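Putative methylthioribose-1-phosphate isomerase (Archaeoglobus fulgidus, PDB 1T5O) probably catalyses the interconversion of 5-methylthioribose 1-phosphate and 5-methylthioribulose 1-phosphate, a step of methionine salvage. Local coordinates at residues 237-242 / 274-279; 11-16 / 24-29; 184-189 / 210-215. All coordinates share one frame; numbering follows the deposited sequence.

How the contacts relate
The three contacts follow one another along the chain. Contact 2, a hairpin near the N-terminus, comes first. Contact 3 joins two strands of the main mixed sheet. Contact 1 comes last and joins a second hairpin to a loop. Contacts 1 and 2 lie on opposite sides of the chain's centre, with their own centres 35 Å apart. The centre of contact 3 is 26 Å from that of contact 1 and 28 Å from that of contact 2. Contacts 1 and 3 are nearest the predicted active site: F242 lies about 5 Å from D234, and T188 about 4 Å from both Q193 and K244, side chain to side chain. Contact 2 is more remote, with the I15 side chain about 9 Å from that of R45.

Contact 1 of 3, residues 237-242 / 274-279; sequences VRDAVF and RTAKDV
The tip of the beta hairpin of strands 235-237 and 240-244 packs against a loop with a short 3-10 turn at 276-278. A type I turn from V237 to A240 links the two strands. F242 and V279 meet tip to tip. V279 CG1, anti to its backbone N, lies over one face of the ring in a CH-pi contact, 3.9 Å from the ring centroid and 18° off the normal. The other branch, V279 CG2, meets V237 CG1 at 4.1 Å. In the ring plane, V237 CG2 and A276 CA sit at the edge. F242 also pairs through its backbone with D234, the predicted proton donor. R238 and T275 cross obliquely. T275 CG2 sits over one face of the guanidinium, 3.6 Å from R238 NH2, while R238 NH1 bonds to W272 O. The backbones are tied by a nearly straight bond from R238 N to R274 O (3.0 Å, 175°). D239 takes the crowded first torsion (chi1 54°), which turns its carboxylate to the loop. D239 OD1 accepts from a water that in turn accepts from K277 N, and D239 OD2 accepts from A276 N at 2.7 Å on its syn lone pair.

Contact 2 of 3, residues 11-16 / 24-29; sequences GLKLID and LEVIEC
Strands 12-15 and 26-29 form an antiparallel beta hairpin, and strand 6-8 extends its sheet on the far side of 12-15. Backbone bonds come first. L14 and I27 are a hydrogen-bonded pair: L14 N donates to I27 O at 3.0 Å, and I27 N donates to L14 O at 2.8 Å. C29 N donates to L12 O. D16 N donates to E25 O at 2.7 Å, nearly along the C=O axis, and a water joins D16 O to E25 N where the strands part.

Apolar contacts follow. On the face of L12, L14, I27 and C29, L14 CD1 is 4.0 Å from both I27 CD1 and C29 SG. L14 has a first torsion well away from staggered (chi1 -32°). I27 CG1 takes the crowded position (chi1 56°), 3.5 Å from L14 O. Helix 32-40 packs on L12, L14 and C29, and helix 47-61 on L12 and C29. I15, on the other face with K13, V26 and E28, meets L24 CD1 of the adjoining loop through CG2 at 3.9 Å.

K13 offers its aliphatic chain to E28: K13 CD lies 3.4 Å from E28 OE1. I27 CG2 packs on D16 OD2. K13 NZ bonds to D9 O, D16 OD1 to T18 OG1, and E25 OE2 forms salt bridges with K23 and K19. The hairpin is therefore held by backbone bonds and apolar packing, and the polar ends of K13, D16 and E25 have their main partners outside the two segments.

Contact 3 of 3, residues 184-189 / 210-215; sequences IACETR and TLITDS
Strands 182-186 and 208-212, with helix 193-204 between them, form a beta-alpha-beta unit, and the contact runs from their paired ends into the loops beyond. A185 N donates to T210 O at 2.8 Å, I212 N to A185 O, and E187 N to I212 O. I212 CG1 takes the crowded position (chi1 59°), which brings I212 CD1 to 3.6 Å from I184 CG2 and also near C186 SG.

Past the strand ends, the two oxygens of D214 grip the successive N-H groups of T188 and R189, each with its syn lone pair. D214 OD1 accepts from T188 N at 2.7 Å, and D214 OD2 accepts from R189 N at 2.8 Å, with a straight N-H (172°). An alanine here would remove both acceptors and would probably loosen the loop that holds T188. These are the C-terminal ends of the parallel strands of a Rossmann-like sheet, where the loops probably line the active site. T188 lies near the predicted substrate-binding Q193 and K244. T188 OG1 donates to C186 O and is also bonded to the backbone N of C154, the predicted transition-state stabiliser.

A water donates to E187 OE2 at 2.5 Å and accepts from D214 N. R189 NE is salt-bridged to E187 of the second subunit, and E187 OE2 to R189 of that subunit. T210 and L211 pair with a strand there, so the sheet continues across the interface. L211 CD2 packs on E187 CB at 3.9 Å.

Contact 1 of 3, residues 237-242 / 274-279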
loop_
_atom_site.group_PDB
_atom_site.type_symbol
_atom_site.label_atom_id
_atom_site.label_comp_id
_atom_site.label_asym_id
_atom_site.label_seq_id
_atom_site.Cartn_x
_atom_site.Cartn_y
_atom_site.Cartn_z
ATOM N N VAL A 237 -10.356 19.759 11.963
ATOM C CA VAL A 237 -10.979 20.077 13.247
ATOM C C VAL A 237 -9.897 20.654 14.160
ATOM O O VAL A 237 -8.730 20.720 13.764
ATOM C CB VAL A 237 -11.673 18.829 13.864
ATOM C CG1 VAL A 237 -12.801 18.370 12.924
ATOM C CG2 VAL A 237 -10.653 17.693 14.111
ATOM N N ARG A 238 -10.262 21.057 15.375
ATOM C CA ARG A 238 -9.304 21.719 16.244
ATOM C C ARG A 238 -8.054 20.986 16.640
ATOM O O ARG A 238 -7.063 21.633 16.980
ATOM C CB ARG A 238 -9.991 22.262 17.501
ATOM C CG ARG A 238 -11.012 23.335 17.171
ATOM C CD ARG A 238 -11.216 24.309 18.316
ATOM N NE ARG A 238 -11.473 23.649 19.581
ATOM C CZ ARG A 238 -12.631 23.105 19.934
ATOM N NH1 ARG A 238 -13.673 23.132 19.109
ATOM N NH2 ARG A 238 -12.749 22.542 21.127
ATOM N N ASP A 239 -8.082 19.661 16.621
ATOM C CA ASP A 239 -6.891 18.899 16.981
ATOM C C ASP A 239 -6.428 17.967 15.882
ATOM O O ASP A 239 -5.541 17.138 16.108
ATOM C CB ASP A 239 -7.147 18.085 18.248
ATOM C CG ASP A 239 -8.400 17.194 18.149
ATOM O OD1 ASP A 239 -8.614 16.393 19.071
ATOM O OD2 ASP A 239 -9.180 17.290 17.172
ATOM N N ALA A 240 -6.996 18.066 14.683
ATOM C CA ALA A 240 -6.549 17.125 13.653
ATOM C C ALA A 240 -6.978 17.382 12.234
ATOM O O ALA A 240 -7.958 18.054 11.983
ATOM C CB ALA A 240 -6.981 15.689 14.033
ATOM N N VAL A 241 -6.216 16.808 11.310
ATOM C CA VAL A 241 -6.536 16.898 9.898
ATOM C C VAL A 241 -7.023 15.526 9.439
ATOM O O VAL A 241 -6.286 14.549 9.537
ATOM C CB VAL A 241 -5.295 17.289 9.054
ATOM C CG1 VAL A 241 -5.634 17.211 7.586
ATOM C CG2 VAL A 241 -4.858 18.746 9.402
ATOM N N PHE A 242 -8.270 15.432 8.977
ATOM C CA PHE A 242 -8.755 14.167 8.435
ATOM C C PHE A 242 -8.502 14.177 6.914
ATOM O O PHE A 242 -8.876 15.126 6.219
ATOM C CB PHE A 242 -10.256 13.948 8.719
ATOM C CG PHE A 242 -10.565 13.602 10.173
ATOM C CD1 PHE A 242 -10.660 14.609 11.138
ATOM C CD2 PHE A 242 -10.713 12.274 10.578
ATOM C CE1 PHE A 242 -10.896 14.304 12.481
ATOM C CE2 PHE A 242 -10.950 11.952 11.933
ATOM C CZ PHE A 242 -11.039 12.985 12.886
ATOM N N ARG A 274 -15.601 21.547 16.014
ATOM C CA ARG A 274 -15.395 20.153 16.397
ATOM C C ARG A 274 -13.954 19.788 16.755
ATOM O O ARG A 274 -13.013 20.552 16.494
ATOM C CB ARG A 274 -15.822 19.258 15.226
ATOM C CG ARG A 274 -17.217 19.542 14.592
ATOM C CD ARG A 274 -18.375 18.815 15.314
ATOM N NE ARG A 274 -18.761 19.498 16.547
ATOM C CZ ARG A 274 -19.434 20.645 16.608
ATOM N NH1 ARG A 274 -19.816 21.272 15.498
ATOM N NH2 ARG A 274 -19.752 21.158 17.792
ATOM N N THR A 275 -13.809 18.603 17.359
ATOM C CA THR A 275 -12.511 18.006 17.657
ATOM C C THR A 275 -12.603 16.600 17.066
ATOM O O THR A 275 -13.685 16.155 16.648
ATOM C CB THR A 275 -12.171 17.934 19.154
ATOM O OG1 THR A 275 -13.206 17.249 19.865
ATOM C CG2 THR A 275 -11.961 19.331 19.701
ATOM N N ALA A 276 -11.469 15.906 17.004
ATOM C CA ALA A 276 -11.440 14.597 16.394
ATOM C C ALA A 276 -12.414 13.632 17.007
ATOM O O ALA A 276 -12.944 12.809 16.308
ATOM C CB ALA A 276 -9.998 14.007 16.424
ATOM N N LYS A 277 -12.667 13.739 18.309
ATOM C CA LYS A 277 -13.589 12.817 18.951
ATOM C C LYS A 277 -15.029 12.924 18.404
ATOM O O LYS A 277 -15.810 11.988 18.521
ATOM C CB LYS A 277 -13.570 13.029 20.477
ATOM C CG LYS A 277 -14.507 14.122 20.975
ATOM C CD LYS A 277 -14.417 14.265 22.482
ATOM C CE LYS A 277 -15.651 14.943 23.073
ATOM N NZ LYS A 277 -16.909 14.134 22.895
ATOM N N ASP A 278 -15.369 14.033 17.758
ATOM C CA ASP A 278 -16.728 14.190 17.222
ATOM C C ASP A 278 -16.932 13.512 15.875
ATOM O O ASP A 278 -18.070 13.331 15.418
ATOM C CB ASP A 278 -17.055 15.671 17.015
ATOM C CG ASP A 278 -17.039 16.462 18.282
ATOM O OD1 ASP A 278 -16.554 17.604 18.229
ATOM O OD2 ASP A 278 -17.531 15.957 19.315
ATOM N N VAL A 279 -15.828 13.141 15.234
ATOM C CA VAL A 279 -15.865 12.588 13.887
ATOM C C VAL A 279 -15.919 11.074 13.799
ATOM O O VAL A 279 -15.159 10.378 14.470
ATOM C CB VAL A 279 -14.618 13.102 13.112
ATOM C CG1 VAL A 279 -14.624 12.605 11.668
ATOM C CG2 VAL A 279 -14.567 14.627 13.177
HETATM O O HOH W 1 -10.635 14.783 19.899
#

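Contact 2 of 3, residues 11-16 / 24-29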
loop_
_atom_site.group_PDB
_atom_site.type_symbol
_atom_site.label_atom_id
_atom_site.label_comp_id
_atom_site.label_asym_id
_atom_site.label_seq_id
_atom_site.Cartn_x
_atom_site.Cartn_y
_atom_site.Cartn_z
ATOM N N GLY A 11 -23.991 22.725 -22.187
ATOM C CA GLY A 11 -24.372 21.585 -21.387
ATOM C C GLY A 11 -23.283 21.225 -20.403
ATOM O O GLY A 11 -22.135 21.655 -20.551
ATOM N N LEU A 12 -23.652 20.425 -19.405
ATOM C CA LEU A 12 -22.722 19.998 -18.365
ATOM C C LEU A 12 -21.695 18.993 -18.879
ATOM O O LEU A 12 -22.053 17.893 -19.304
ATOM C CB LEU A 12 -23.499 19.374 -17.206
ATOM C CG LEU A 12 -22.848 19.378 -15.820
ATOM C CD1 LEU A 12 -23.825 18.774 -14.799
ATOM C CD2 LEU A 12 -21.531 18.603 -15.852
ATOM N N LYS A 13 -20.425 19.366 -18.828
ATOM C CA LYS A 13 -19.358 18.470 -19.273
ATOM C C LYS A 13 -18.454 18.117 -18.086
ATOM O O LYS A 13 -18.182 18.978 -17.241
ATOM C CB LYS A 13 -18.515 19.136 -20.358
ATOM C CG LYS A 13 -19.296 19.716 -21.536
ATOM C CD LYS A 13 -19.914 18.632 -22.419
ATOM C CE LYS A 13 -20.559 19.253 -23.672
ATOM N NZ LYS A 13 -19.547 20.023 -24.478
ATOM N N LEU A 14 -18.006 16.858 -18.025
ATOM C CA LEU A 14 -17.107 16.375 -16.962
ATOM C C LEU A 14 -16.022 15.492 -17.553
ATOM O O LEU A 14 -16.258 14.760 -18.518
ATOM C CB LEU A 14 -17.798 15.452 -15.955
ATOM C CG LEU A 14 -19.232 15.443 -15.455
ATOM C CD1 LEU A 14 -19.494 14.080 -14.855
ATOM C CD2 LEU A 14 -19.451 16.524 -14.426
ATOM N N ILE A 15 -14.844 15.535 -16.947
ATOM C CA ILE A 15 -13.762 14.660 -17.361
ATOM C C ILE A 15 -14.182 13.347 -16.699
ATOM O O ILE A 15 -14.469 13.321 -15.498
ATOM C CB ILE A 15 -12.407 15.106 -16.765
ATOM C CG1 ILE A 15 -11.816 16.245 -17.588
ATOM C CG2 ILE A 15 -11.444 13.924 -16.711
ATOM C CD1 ILE A 15 -10.581 16.872 -16.955
ATOM N N ASP A 16 -14.226 12.264 -17.464
ATOM C CA ASP A 16 -14.632 10.964 -16.910
ATOM C C ASP A 16 -13.423 10.322 -16.218
ATOM O O ASP A 16 -12.675 9.562 -16.834
ATOM C CB ASP A 16 -15.120 10.033 -18.028
ATOM C CG ASP A 16 -15.828 8.802 -17.498
ATOM O OD1 ASP A 16 -15.728 8.519 -16.286
ATOM O OD2 ASP A 16 -16.490 8.109 -18.297
ATOM N N LEU A 24 -8.308 10.034 -21.695
ATOM C CA LEU A 24 -8.920 11.283 -21.256
ATOM C C LEU A 24 -10.212 11.339 -22.059
ATOM O O LEU A 24 -10.182 11.434 -23.289
ATOM C CB LEU A 24 -8.041 12.482 -21.599
ATOM C CG LEU A 24 -8.680 13.865 -21.393
ATOM C CD1 LEU A 24 -9.304 13.971 -19.998
ATOM C CD2 LEU A 24 -7.617 14.935 -21.594
ATOM N N GLU A 25 -11.338 11.244 -21.360
ATOM C CA GLU A 25 -12.647 11.264 -21.975
ATOM C C GLU A 25 -13.557 12.295 -21.334
ATOM O O GLU A 25 -13.752 12.277 -20.117
ATOM C CB GLU A 25 -13.329 9.910 -21.815
ATOM C CG GLU A 25 -13.130 8.945 -22.933
ATOM C CD GLU A 25 -14.186 7.857 -22.900
ATOM O OE1 GLU A 25 -15.387 8.206 -22.831
ATOM O OE2 GLU A 25 -13.828 6.662 -22.946
ATOM N N VAL A 26 -14.126 13.180 -22.149
ATOM C CA VAL A 26 -15.050 14.174 -21.632
ATOM C C VAL A 26 -16.465 13.654 -21.880
ATOM O O VAL A 26 -16.833 13.350 -23.020
ATOM C CB VAL A 26 -14.881 15.547 -22.340
ATOM C CG1 VAL A 26 -16.013 16.496 -21.927
ATOM C CG2 VAL A 26 -13.512 16.157 -21.988
ATOM N N ILE A 27 -17.254 13.519 -20.822
ATOM C CA ILE A 27 -18.620 13.061 -21.003
ATOM C C ILE A 27 -19.612 14.206 -20.811
ATOM O O ILE A 27 -19.302 15.252 -20.227
ATOM C CB ILE A 27 -18.987 11.912 -20.050
ATOM C CG1 ILE A 27 -18.741 12.328 -18.601
ATOM C CG2 ILE A 27 -18.196 10.672 -20.422
ATOM C CD1 ILE A 27 -18.985 11.218 -17.592
ATOM N N GLU A 28 -20.809 13.986 -21.329
ATOM C CA GLU A 28 -21.882 14.962 -21.264
ATOM C C GLU A 28 -23.024 14.463 -20.390
ATOM O O GLU A 28 -23.508 13.344 -20.565
ATOM C CB GLU A 28 -22.397 15.217 -22.683
ATOM C CG GLU A 28 -23.768 15.849 -22.767
ATOM C CD GLU A 28 -23.717 17.349 -22.653
ATOM O OE1 GLU A 28 -23.167 17.845 -21.644
ATOM O OE2 GLU A 28 -24.224 18.030 -23.574
ATOM N N CYS A 29 -23.427 15.279 -19.425
ATOM C CA CYS A 29 -24.558 14.928 -18.586
ATOM C C CYS A 29 -25.690 15.766 -19.147
ATOM O O CYS A 29 -25.648 16.994 -19.088
ATOM C CB CYS A 29 -24.317 15.297 -17.123
ATOM S SG CYS A 29 -23.292 14.128 -16.211
HETATM O O HOH W 2 -10.950 10.517 -18.814
#

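Contact 3 of 3, residues 184-189 / 210-215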
loop_
_atom_site.group_PDB
_atom_site.type_symbol
_atom_site.label_atom_id
_atom_site.label_comp_id
_atom_site.label_asym_id
_atom_site.label_seq_id
_atom_site.Cartn_x
_atom_site.Cartn_y
_atom_site.Cartn_z
ATOM N N ILE A 184 6.976 13.312 -5.808
ATOM C CA ILE A 184 7.002 11.883 -5.589
ATOM C C ILE A 184 5.573 11.605 -5.128
ATOM O O ILE A 184 5.124 12.149 -4.130
ATOM C CB ILE A 184 8.008 11.473 -4.529
ATOM C CG1 ILE A 184 9.429 11.658 -5.092
ATOM C CG2 ILE A 184 7.754 9.993 -4.107
ATOM C CD1 ILE A 184 10.529 11.371 -4.084
ATOM N N ALA A 185 4.864 10.742 -5.847
ATOM C CA ALA A 185 3.473 10.438 -5.518
ATOM C C ALA A 185 3.250 9.024 -5.000
ATOM O O ALA A 185 3.664 8.052 -5.639
ATOM C CB ALA A 185 2.597 10.655 -6.761
ATOM N N CYS A 186 2.588 8.907 -3.850
ATOM C CA CYS A 186 2.252 7.594 -3.291
ATOM C C CYS A 186 1.053 7.045 -4.044
ATOM O O CYS A 186 0.090 7.780 -4.263
ATOM C CB CYS A 186 1.913 7.735 -1.809
ATOM S SG CYS A 186 3.391 8.144 -0.898
ATOM N N GLU A 187 1.091 5.759 -4.417
ATOM C CA GLU A 187 0.010 5.181 -5.208
ATOM C C GLU A 187 -1.339 5.353 -4.535
ATOM O O GLU A 187 -2.344 5.496 -5.214
ATOM C CB GLU A 187 0.279 3.701 -5.537
ATOM C CG GLU A 187 0.012 2.737 -4.402
ATOM C CD GLU A 187 0.212 1.272 -4.809
ATOM O OE1 GLU A 187 -0.050 0.919 -5.985
ATOM O OE2 GLU A 187 0.608 0.468 -3.932
ATOM N N THR A 188 -1.336 5.369 -3.202
ATOM C CA THR A 188 -2.529 5.565 -2.380
ATOM C C THR A 188 -3.553 4.415 -2.440
ATOM O O THR A 188 -4.602 4.525 -3.073
ATOM C CB THR A 188 -3.244 6.923 -2.732
ATOM O OG1 THR A 188 -2.273 7.982 -2.732
ATOM C CG2 THR A 188 -4.349 7.253 -1.691
ATOM N N ARG A 189 -3.243 3.315 -1.767
ATOM C CA ARG A 189 -4.160 2.171 -1.721
ATOM C C ARG A 189 -5.391 2.528 -0.863
ATOM O O ARG A 189 -5.335 3.463 -0.093
ATOM C CB ARG A 189 -3.422 0.962 -1.145
ATOM C CG ARG A 189 -2.348 0.432 -2.103
ATOM C CD ARG A 189 -3.005 -0.244 -3.263
ATOM N NE ARG A 189 -3.685 -1.461 -2.811
ATOM C CZ ARG A 189 -4.622 -2.098 -3.504
ATOM N NH1 ARG A 189 -5.013 -1.638 -4.692
ATOM N NH2 ARG A 189 -5.168 -3.202 -3.011
ATOM N N THR A 210 7.412 10.829 -9.821
ATOM C CA THR A 210 7.881 9.459 -9.655
ATOM C C THR A 210 6.856 8.777 -8.730
ATOM O O THR A 210 6.479 9.324 -7.688
ATOM C CB THR A 210 9.293 9.424 -9.024
ATOM O OG1 THR A 210 10.175 10.187 -9.844
ATOM C CG2 THR A 210 9.825 7.992 -8.939
ATOM N N LEU A 211 6.423 7.592 -9.140
ATOM C CA LEU A 211 5.402 6.779 -8.463
ATOM C C LEU A 211 6.054 5.774 -7.536
ATOM O O LEU A 211 6.993 5.079 -7.930
ATOM C CB LEU A 211 4.613 5.998 -9.519
ATOM C CG LEU A 211 3.127 5.605 -9.415
ATOM C CD1 LEU A 211 2.923 4.307 -10.115
ATOM C CD2 LEU A 211 2.639 5.535 -7.999
ATOM N N ILE A 212 5.552 5.692 -6.305
ATOM C CA ILE A 212 6.081 4.738 -5.312
ATOM C C ILE A 212 4.902 4.173 -4.585
ATOM O O ILE A 212 3.799 4.706 -4.696
ATOM C CB ILE A 212 6.963 5.409 -4.219
ATOM C CG1 ILE A 212 6.172 6.493 -3.443
ATOM C CG2 ILE A 212 8.179 6.013 -4.841
ATOM C CD1 ILE A 212 6.949 7.025 -2.209
ATOM N N THR A 213 5.123 3.075 -3.867
ATOM C CA THR A 213 4.060 2.490 -3.077
ATOM C C THR A 213 3.942 3.390 -1.813
ATOM O O THR A 213 4.864 4.166 -1.503
ATOM C CB THR A 213 4.456 1.034 -2.708
ATOM O OG1 THR A 213 3.322 0.336 -2.228
ATOM C CG2 THR A 213 5.498 1.024 -1.667
ATOM N N ASP A 214 2.829 3.306 -1.091
ATOM C CA ASP A 214 2.666 4.114 0.133
ATOM C C ASP A 214 3.704 3.753 1.191
ATOM O O ASP A 214 4.231 4.625 1.902
ATOM C CB ASP A 214 1.250 3.913 0.733
ATOM C CG ASP A 214 0.166 4.120 -0.292
ATOM O OD1 ASP A 214 0.328 5.039 -1.112
ATOM O OD2 ASP A 214 -0.843 3.378 -0.272
ATOM N N SER A 215 4.005 2.464 1.273
ATOM C CA SER A 215 4.965 1.949 2.230
ATOM C C SER A 215 6.387 2.456 1.965
ATOM O O SER A 215 7.249 2.401 2.862
ATOM C CB SER A 215 4.975 0.416 2.186
ATOM O OG SER A 215 5.624 -0.015 0.986
HETATM O O HOH W 3 0.634 1.302 -1.609
#